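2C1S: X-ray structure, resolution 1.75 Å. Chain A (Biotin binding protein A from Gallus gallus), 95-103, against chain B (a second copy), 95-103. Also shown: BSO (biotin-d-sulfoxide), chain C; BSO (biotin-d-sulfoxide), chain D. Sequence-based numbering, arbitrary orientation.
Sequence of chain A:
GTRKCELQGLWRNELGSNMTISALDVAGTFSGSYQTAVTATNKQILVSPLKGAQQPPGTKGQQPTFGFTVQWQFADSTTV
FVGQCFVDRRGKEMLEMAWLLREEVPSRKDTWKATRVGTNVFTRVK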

ATOM      1  N   LEU A  95       6.217  -1.841  18.301  1.00 17.43           N
ATOM      2  CA  LEU A  95       6.682  -1.438  16.948  1.00 16.05           C
ATOM      3  C   LEU A  95       5.454  -1.362  16.053  1.00 14.26           C
ATOM      4  O   LEU A  95       4.770  -2.370  15.878  1.00 15.06           O
ATOM      5  CB  LEU A  95       7.704  -2.432  16.367  1.00 16.14           C
ATOM      6  CG  LEU A  95       8.817  -2.925  17.292  1.00 15.35           C
ATOM      7  CD1 LEU A  95       9.624  -4.054  16.609  1.00 15.81           C
ATOM      8  CD2 LEU A  95       9.709  -1.797  17.733  1.00 14.25           C
ATOM      9  N   GLU A  96       5.183  -0.178  15.510  1.00 14.27           N
ATOM     10  CA  GLU A  96       4.066   0.006  14.568  1.00 14.38           C
ATOM     11  C   GLU A  96       4.741  -0.151  13.193  1.00 13.84           C
ATOM     12  O   GLU A  96       5.666   0.588  12.885  1.00 12.39           O
ATOM     13  CB  GLU A  96       3.487   1.428  14.675  1.00 15.10           C
ATOM     14  CG  GLU A  96       2.587   1.710  15.904  1.00 16.82           C
ATOM     15  CD  GLU A  96       1.259   0.922  15.895  1.00 19.62           C
ATOM     16  OE1 GLU A  96       0.821   0.428  14.840  1.00 19.62           O
ATOM     17  OE2 GLU A  96       0.618   0.811  16.963  1.00 22.16           O
ATOM     18  N   MET A  97       4.325  -1.158  12.433  1.00 14.12           N
ATOM     19  CA  MET A  97       4.969  -1.420  11.150  1.00 14.28           C
ATOM     20  C   MET A  97       3.958  -1.607  10.029  1.00 13.78           C
ATOM     21  O   MET A  97       2.811  -2.054  10.253  1.00 13.35           O
ATOM     22  CB  MET A  97       5.814  -2.691  11.223  1.00 13.27           C
ATOM     23  CG  MET A  97       6.902  -2.662  12.339  1.00 13.70           C
ATOM     24  SD  MET A  97       8.331  -3.644  11.953  1.00 17.83           S
ATOM     25  CE  MET A  97       9.159  -2.457  10.909  1.00 16.91           C
ATOM     26  N   ALA A  98       4.411  -1.288   8.811  1.00 12.89           N
ATOM     27  CA  ALA A  98       3.664  -1.593   7.595  1.00 11.67           C
ATOM     28  C   ALA A  98       4.584  -2.456   6.756  1.00 11.70           C
ATOM     29  O   ALA A  98       5.810  -2.390   6.867  1.00 12.07           O
ATOM     30  CB  ALA A  98       3.278  -0.313   6.808  1.00 11.94           C
ATOM     31  N   TRP A  99       3.990  -3.269   5.911  1.00 11.35           N
ATOM     32  CA  TRP A  99       4.791  -4.224   5.158  1.00 11.92           C
ATOM     33  C   TRP A  99       4.276  -4.387   3.739  1.00 11.34           C
ATOM     34  O   TRP A  99       3.100  -4.092   3.457  1.00 10.98           O
ATOM     35  CB  TRP A  99       4.857  -5.586   5.909  1.00 11.65           C
ATOM     36  CG  TRP A  99       3.503  -6.193   6.231  1.00 13.63           C
ATOM     37  CD1 TRP A  99       2.898  -6.220   7.454  1.00 12.87           C
ATOM     38  CD2 TRP A  99       2.644  -6.914   5.339  1.00 13.02           C
ATOM     39  NE1 TRP A  99       1.708  -6.894   7.373  1.00 12.21           N
ATOM     40  CE2 TRP A  99       1.518  -7.326   6.088  1.00 12.57           C
ATOM     41  CE3 TRP A  99       2.721  -7.263   3.972  1.00 13.50           C
ATOM     42  CZ2 TRP A  99       0.465  -8.046   5.533  1.00 10.50           C
ATOM     43  CZ3 TRP A  99       1.659  -7.990   3.415  1.00 12.15           C
ATOM     44  CH2 TRP A  99       0.551  -8.370   4.187  1.00 14.49           C
ATOM     45  N   LEU A 100       5.186  -4.824   2.861  1.00 12.56           N
ATOM     46  CA  LEU A 100       4.845  -5.265   1.515  1.00 12.46           C
ATOM     47  C   LEU A 100       5.424  -6.649   1.297  1.00 13.26           C
ATOM     48  O   LEU A 100       6.592  -6.879   1.610  1.00 11.70           O
ATOM     49  CB  LEU A 100       5.431  -4.316   0.455  1.00 12.50           C
ATOM     50  CG  LEU A 100       4.968  -2.857   0.357  1.00 13.09           C
ATOM     51  CD1 LEU A 100       5.848  -2.034  -0.626  1.00 10.10           C
ATOM     52  CD2 LEU A 100       3.486  -2.782  -0.027  1.00 10.59           C
ATOM     53  N   LEU A 101       4.593  -7.544   0.771  1.00 13.02           N
ATOM     54  CA  LEU A 101       5.003  -8.923   0.480  1.00 14.77           C
ATOM     55  C   LEU A 101       4.958  -9.068  -1.026  1.00 13.90           C
ATOM     56  O   LEU A 101       3.885  -8.907  -1.647  1.00 13.81           O
ATOM     57  CB  LEU A 101       4.081  -9.901   1.164  1.00 14.33           C
ATOM     58  CG  LEU A 101       4.157 -11.400   0.770  1.00 16.65           C
ATOM     59  CD1 LEU A 101       5.498 -12.008   1.079  1.00 16.39           C
ATOM     60  CD2 LEU A 101       3.035 -12.202   1.447  1.00 16.68           C
ATOM     61  N   ARG A 102       6.137  -9.314  -1.588  1.00 14.66           N
ATOM     62  CA  ARG A 102       6.310  -9.393  -3.060  1.00 15.48           C
ATOM     63  C   ARG A 102       6.440 -10.866  -3.460  1.00 16.73           C
ATOM     64  O   ARG A 102       7.406 -11.530  -3.063  1.00 15.45           O
ATOM     65  CB  ARG A 102       7.580  -8.680  -3.476  1.00 15.77           C
ATOM     66  CG  ARG A 102       7.812  -8.635  -5.001  1.00 17.28           C
ATOM     67  CD  ARG A 102       7.065  -7.478  -5.487  1.00 23.54           C
ATOM     68  NE  ARG A 102       7.064  -7.254  -6.929  1.00 27.41           N
ATOM     69  CZ  ARG A 102       6.972  -6.030  -7.444  1.00 25.74           C
ATOM     70  NH1 ARG A 102       6.926  -5.869  -8.750  1.00 25.19           N
ATOM     71  NH2 ARG A 102       6.934  -4.963  -6.631  1.00 24.12           N
ATOM     72  N   GLU A 103       5.471 -11.346  -4.224  1.00 16.03           N
ATOM     73  CA  GLU A 103       5.571 -12.631  -4.924  1.00 19.06           C
ATOM     74  C   GLU A 103       6.526 -12.608  -6.123  1.00 18.80           C
ATOM     75  O   GLU A 103       6.574 -11.631  -6.883  1.00 17.87           O
ATOM     76  CB  GLU A 103       4.202 -12.973  -5.497  1.00 20.58           C
ATOM     77  CG  GLU A 103       3.388 -13.914  -4.679  1.00 27.95           C
ATOM     78  CD  GLU A 103       2.151 -14.356  -5.421  1.00 34.30           C
ATOM     79  OE1 GLU A 103       2.244 -14.605  -6.651  1.00 37.79           O
ATOM     80  OE2 GLU A 103       1.088 -14.455  -4.774  1.00 38.85           O
TER
ATOM     81  N   LEU B  95      13.963  -3.264 -13.089  1.00 17.43           N
ATOM     82  CA  LEU B  95      13.522  -3.673 -11.730  1.00 16.05           C
ATOM     83  C   LEU B  95      12.136  -3.087 -11.510  1.00 14.26           C
ATOM     84  O   LEU B  95      11.981  -1.868 -11.552  1.00 15.06           O
ATOM     85  CB  LEU B  95      14.488  -3.182 -10.636  1.00 16.14           C
ATOM     86  CG  LEU B  95      15.986  -3.349 -10.886  1.00 15.35           C
ATOM     87  CD1 LEU B  95      16.800  -2.631  -9.784  1.00 15.81           C
ATOM     88  CD2 LEU B  95      16.369  -4.800 -10.998  1.00 14.25           C
ATOM     89  N   GLU B  96      11.150  -3.953 -11.291  1.00 14.27           N
ATOM     90  CA  GLU B  96       9.779  -3.508 -10.993  1.00 14.38           C
ATOM     91  C   GLU B  96       9.740  -3.512  -9.453  1.00 13.84           C
ATOM     92  O   GLU B  96       9.979  -4.546  -8.845  1.00 12.39           O
ATOM     93  CB  GLU B  96       8.746  -4.522 -11.515  1.00 15.10           C
ATOM     94  CG  GLU B  96       8.489  -4.512 -13.043  1.00 16.82           C
ATOM     95  CD  GLU B  96       7.816  -3.218 -13.551  1.00 19.62           C
ATOM     96  OE1 GLU B  96       7.218  -2.461 -12.763  1.00 19.62           O
ATOM     97  OE2 GLU B  96       7.861  -2.955 -14.773  1.00 22.16           O
ATOM     98  N   MET B  97       9.522  -2.345  -8.857  1.00 14.12           N
ATOM     99  CA  MET B  97       9.549  -2.253  -7.401  1.00 14.28           C
ATOM    100  C   MET B  97       8.343  -1.505  -6.852  1.00 13.78           C
ATOM    101  O   MET B  97       7.764  -0.621  -7.522  1.00 13.35           O
ATOM    102  CB  MET B  97      10.801  -1.513  -6.932  1.00 13.27           C
ATOM    103  CG  MET B  97      12.134  -2.154  -7.423  1.00 13.70           C
ATOM    104  SD  MET B  97      13.496  -1.878  -6.316  1.00 17.83           S
ATOM    105  CE  MET B  97      13.125  -3.180  -5.154  1.00 16.91           C
ATOM    106  N   ALA B  98       7.993  -1.850  -5.607  1.00 12.89           N
ATOM    107  CA  ALA B  98       6.999  -1.104  -4.841  1.00 11.67           C
ATOM    108  C   ALA B  98       7.709  -0.654  -3.581  1.00 11.70           C
ATOM    109  O   ALA B  98       8.673  -1.273  -3.127  1.00 12.07           O
ATOM    110  CB  ALA B  98       5.771  -1.976  -4.471  1.00 11.94           C
ATOM    111  N   TRP B  99       7.230   0.431  -3.013  1.00 11.35           N
ATOM    112  CA  TRP B  99       7.930   1.006  -1.873  1.00 11.92           C
ATOM    113  C   TRP B  99       6.959   1.545  -0.838  1.00 11.34           C
ATOM    114  O   TRP B  99       5.793   1.842  -1.160  1.00 10.98           O
ATOM    115  CB  TRP B  99       8.933   2.097  -2.348  1.00 11.65           C
ATOM    116  CG  TRP B  99       8.311   3.205  -3.180  1.00 13.63           C
ATOM    117  CD1 TRP B  99       8.417   3.358  -4.532  1.00 12.87           C
ATOM    118  CD2 TRP B  99       7.566   4.332  -2.703  1.00 13.02           C
ATOM    119  NE1 TRP B  99       7.766   4.497  -4.926  1.00 12.21           N
ATOM    120  CE2 TRP B  99       7.226   5.114  -3.830  1.00 12.57           C
ATOM    121  CE3 TRP B  99       7.156   4.764  -1.421  1.00 13.50           C
ATOM    122  CZ2 TRP B  99       6.485   6.288  -3.738  1.00 10.50           C
ATOM    123  CZ3 TRP B  99       6.410   5.949  -1.331  1.00 12.15           C
ATOM    124  CH2 TRP B  99       6.081   6.693  -2.474  1.00 14.49           C
ATOM    125  N   LEU B 100       7.453   1.627   0.403  1.00 12.56           N
ATOM    126  CA  LEU B 100       6.773   2.326   1.485  1.00 12.46           C
ATOM    127  C   LEU B 100       7.738   3.320   2.102  1.00 13.26           C
ATOM    128  O   LEU B 100       8.882   2.965   2.387  1.00 11.70           O
ATOM    129  CB  LEU B 100       6.315   1.344   2.578  1.00 12.50           C
ATOM    130  CG  LEU B 100       5.261   0.269   2.285  1.00 13.09           C
ATOM    131  CD1 LEU B 100       5.120  -0.740   3.459  1.00 10.10           C
ATOM    132  CD2 LEU B 100       3.913   0.911   1.938  1.00 10.59           C
ATOM    133  N   LEU B 101       7.259   4.546   2.289  1.00 13.02           N
ATOM    134  CA  LEU B 101       8.058   5.619   2.893  1.00 14.77           C
ATOM    135  C   LEU B 101       7.401   5.941   4.218  1.00 13.90           C
ATOM    136  O   LEU B 101       6.220   6.350   4.257  1.00 13.81           O
ATOM    137  CB  LEU B 101       8.099   6.819   1.982  1.00 14.33           C
ATOM    138  CG  LEU B 101       8.648   8.161   2.537  1.00 16.65           C
ATOM    139  CD1 LEU B 101      10.093   8.064   2.948  1.00 16.39           C
ATOM    140  CD2 LEU B 101       8.454   9.295   1.520  1.00 16.68           C
ATOM    141  N   ARG B 102       8.161   5.697   5.281  1.00 14.66           N
ATOM    142  CA  ARG B 102       7.657   5.859   6.667  1.00 15.48           C
ATOM    143  C   ARG B 102       8.233   7.154   7.249  1.00 16.73           C
ATOM    144  O   ARG B 102       9.454   7.265   7.417  1.00 15.45           O
ATOM    145  CB  ARG B 102       8.124   4.708   7.531  1.00 15.77           C
ATOM    146  CG  ARG B 102       7.586   4.740   8.977  1.00 17.28           C
ATOM    147  CD  ARG B 102       6.272   4.104   8.932  1.00 23.54           C
ATOM    148  NE  ARG B 102       5.512   4.072  10.177  1.00 27.41           N
ATOM    149  CZ  ARG B 102       4.658   3.088  10.448  1.00 25.74           C
ATOM    150  NH1 ARG B 102       3.954   3.117  11.560  1.00 25.19           N
ATOM    151  NH2 ARG B 102       4.523   2.065   9.589  1.00 24.12           N
ATOM    152  N   GLU B 103       7.353   8.102   7.536  1.00 16.03           N
ATOM    153  CA  GLU B 103       7.686   9.278   8.348  1.00 19.06           C
ATOM    154  C   GLU B 103       7.862   8.968   9.839  1.00 18.80           C
ATOM    155  O   GLU B 103       7.115   8.168  10.419  1.00 17.87           O
ATOM    156  CB  GLU B 103       6.524  10.259   8.267  1.00 20.58           C
ATOM    157  CG  GLU B 103       6.693  11.364   7.282  1.00 27.95           C
ATOM    158  CD  GLU B 103       5.602  12.395   7.423  1.00 34.30           C
ATOM    159  OE1 GLU B 103       5.223  12.716   8.579  1.00 37.79           O
ATOM    160  OE2 GLU B 103       5.124  12.883   6.378  1.00 38.85           O
TER
HETATM  161  C11 BSO C1125       4.846 -16.066   2.095  1.00 18.16           C
HETATM  162  O11 BSO C1125       3.843 -16.677   2.530  1.00 21.03           O
HETATM  163  O12 BSO C1125       4.996 -15.734   0.905  1.00 17.81           O
HETATM  164  C10 BSO C1125       6.001 -15.709   3.055  1.00 16.32           C
HETATM  165  C9  BSO C1125       5.610 -15.443   4.528  1.00 16.64           C
HETATM  166  C8  BSO C1125       4.933 -14.080   4.621  1.00 17.13           C
HETATM  167  C7  BSO C1125       4.338 -13.890   6.031  1.00 16.97           C
HETATM  168  C2  BSO C1125       3.627 -12.519   6.100  1.00 15.45           C
HETATM  169  S1  BSO C1125       4.728 -11.096   6.032  1.00 18.39           S
HETATM  170  C6  BSO C1125       3.428  -9.943   6.561  1.00 17.75           C
HETATM  171  C5  BSO C1125       2.614 -10.719   7.615  1.00 18.18           C
HETATM  172  N1  BSO C1125       3.203 -10.479   8.941  1.00 17.23           N
HETATM  173  C3  BSO C1125       3.692 -11.618   9.446  1.00 17.27           C
HETATM  174  O3  BSO C1125       4.205 -11.656  10.569  1.00 18.64           O
HETATM  175  N2  BSO C1125       3.517 -12.684   8.653  1.00 16.55           N
HETATM  176  C4  BSO C1125       2.805 -12.261   7.409  1.00 15.41           C
HETATM  177  O10 BSO C1125       4.970 -10.869   4.565  1.00 21.82           O
HETATM  178  C11 BSO D1125      11.871  11.837   2.223  1.00 18.16           C
HETATM  179  O11 BSO D1125      11.573  12.777   1.451  1.00 21.03           O
HETATM  180  O12 BSO D1125      11.294  11.613   3.302  1.00 17.81           O
HETATM  181  C10 BSO D1125      13.039  10.893   1.862  1.00 16.32           C
HETATM  182  C9  BSO D1125      13.291  10.661   0.354  1.00 16.64           C
HETATM  183  C8  BSO D1125      12.204   9.745  -0.195  1.00 17.13           C
HETATM  184  C7  BSO D1125      12.306   9.679  -1.733  1.00 16.97           C
HETATM  185  C2  BSO D1125      11.177   8.774  -2.277  1.00 15.45           C
HETATM  186  S1  BSO D1125      11.355   7.027  -1.879  1.00 18.39           S
HETATM  187  C6  BSO D1125      10.082   6.525  -3.072  1.00 17.75           C
HETATM  188  C5  BSO D1125      10.285   7.456  -4.284  1.00 18.18           C
HETATM  189  N1  BSO D1125      11.236   6.826  -5.212  1.00 17.23           N
HETATM  190  C3  BSO D1125      12.352   7.559  -5.303  1.00 17.27           C
HETATM  191  O3  BSO D1125      13.276   7.234  -6.054  1.00 18.64           O
HETATM  192  N2  BSO D1125      12.333   8.674  -4.560  1.00 16.55           N
HETATM  193  C4  BSO D1125      11.027   8.762  -3.837  1.00 15.41           C
HETATM  194  O10 BSO D1125      10.769   6.888  -0.500  1.00 21.82           O

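Two copies of the same strand, residues 95-102, lie face to face across an exact two-fold axis, running antiparallel at 175° with their axes 7.7 Å apart at closest approach. That spacing is too wide for the backbones to pair as one sheet, and no hydrogen bond crosses between the stretches. Side chains fill the gap, so the contact is a problem of packing, and each solution on one side is repeated on the other.

The alternation of the strand sets the first rule. Glu96, Ala98, Leu100 and Arg102 direct their CA-to-CB bonds toward the partner, while Met97 and Trp99 direct theirs away. The register places Trp99(A) against Leu100(B), and Leu100(A) against Trp99(B), with CA atoms 7.8 Å apart, so the axis passes near the two leucines. There they meet as equals: CG of Leu100(A) lies 3.7 Å from CG of Leu100(B), both side chains in the m, t rotamer.

Beyond this central touch, each leucine is a bump with a hollow to enter. CD1 of Leu100(A) settles beside the methyl of Ala98(B), 3.8 Å from its CB, and rests on the backbone there, 3.7 Å from N of Trp99(B). A methyl is all that Ala98 raises from the strand here, which leaves the peptide itself as the floor of the hollow. The reciprocal fit puts CD1 of Leu100(B) 3.8 Å from CB of Ala98(A).

Farther from the axis, Arg102 reaches across to the partner strand, where its guanidinium lies against the backbone of residues 96-98. NH1 of Arg102(A) stands 3.3 Å from O of Glu96(B), but the carbonyl oxygen sits over a face of the guanidinium and the angle is poor for a hydrogen bond. At the guanidinium edge, NH2 of Arg102(A) lies 3.4 Å from N of Ala98(B), a meeting of two donors. The guanidinium packs against backbone with a carbonyl oxygen over one face and an amide nitrogen at its edge, and gains no hydrogen bond from either; NH2 of Arg102(A) is also 3.9 Å from the CB of Ala98(B), so the same alanine borders both leucine and arginine. Glu96(B) offers its CB, 3.6 Å from NH1 of Arg102(A), while the end of its side chain leads away and its OE2 is hydrogen-bonded elsewhere in the structure.

On the opposite face of the strand, Trp99 and Leu101 meet the ligand. Trp99(A) lays a ring face on biotin-d-sulfoxide, its CE2 3.3 Å from C6 of the chain C ligand, and Leu101(A) CB approaches O10 of that molecule at 3.6 Å. From 98 to 101, partner-facing and ligand-contacting residues alternate.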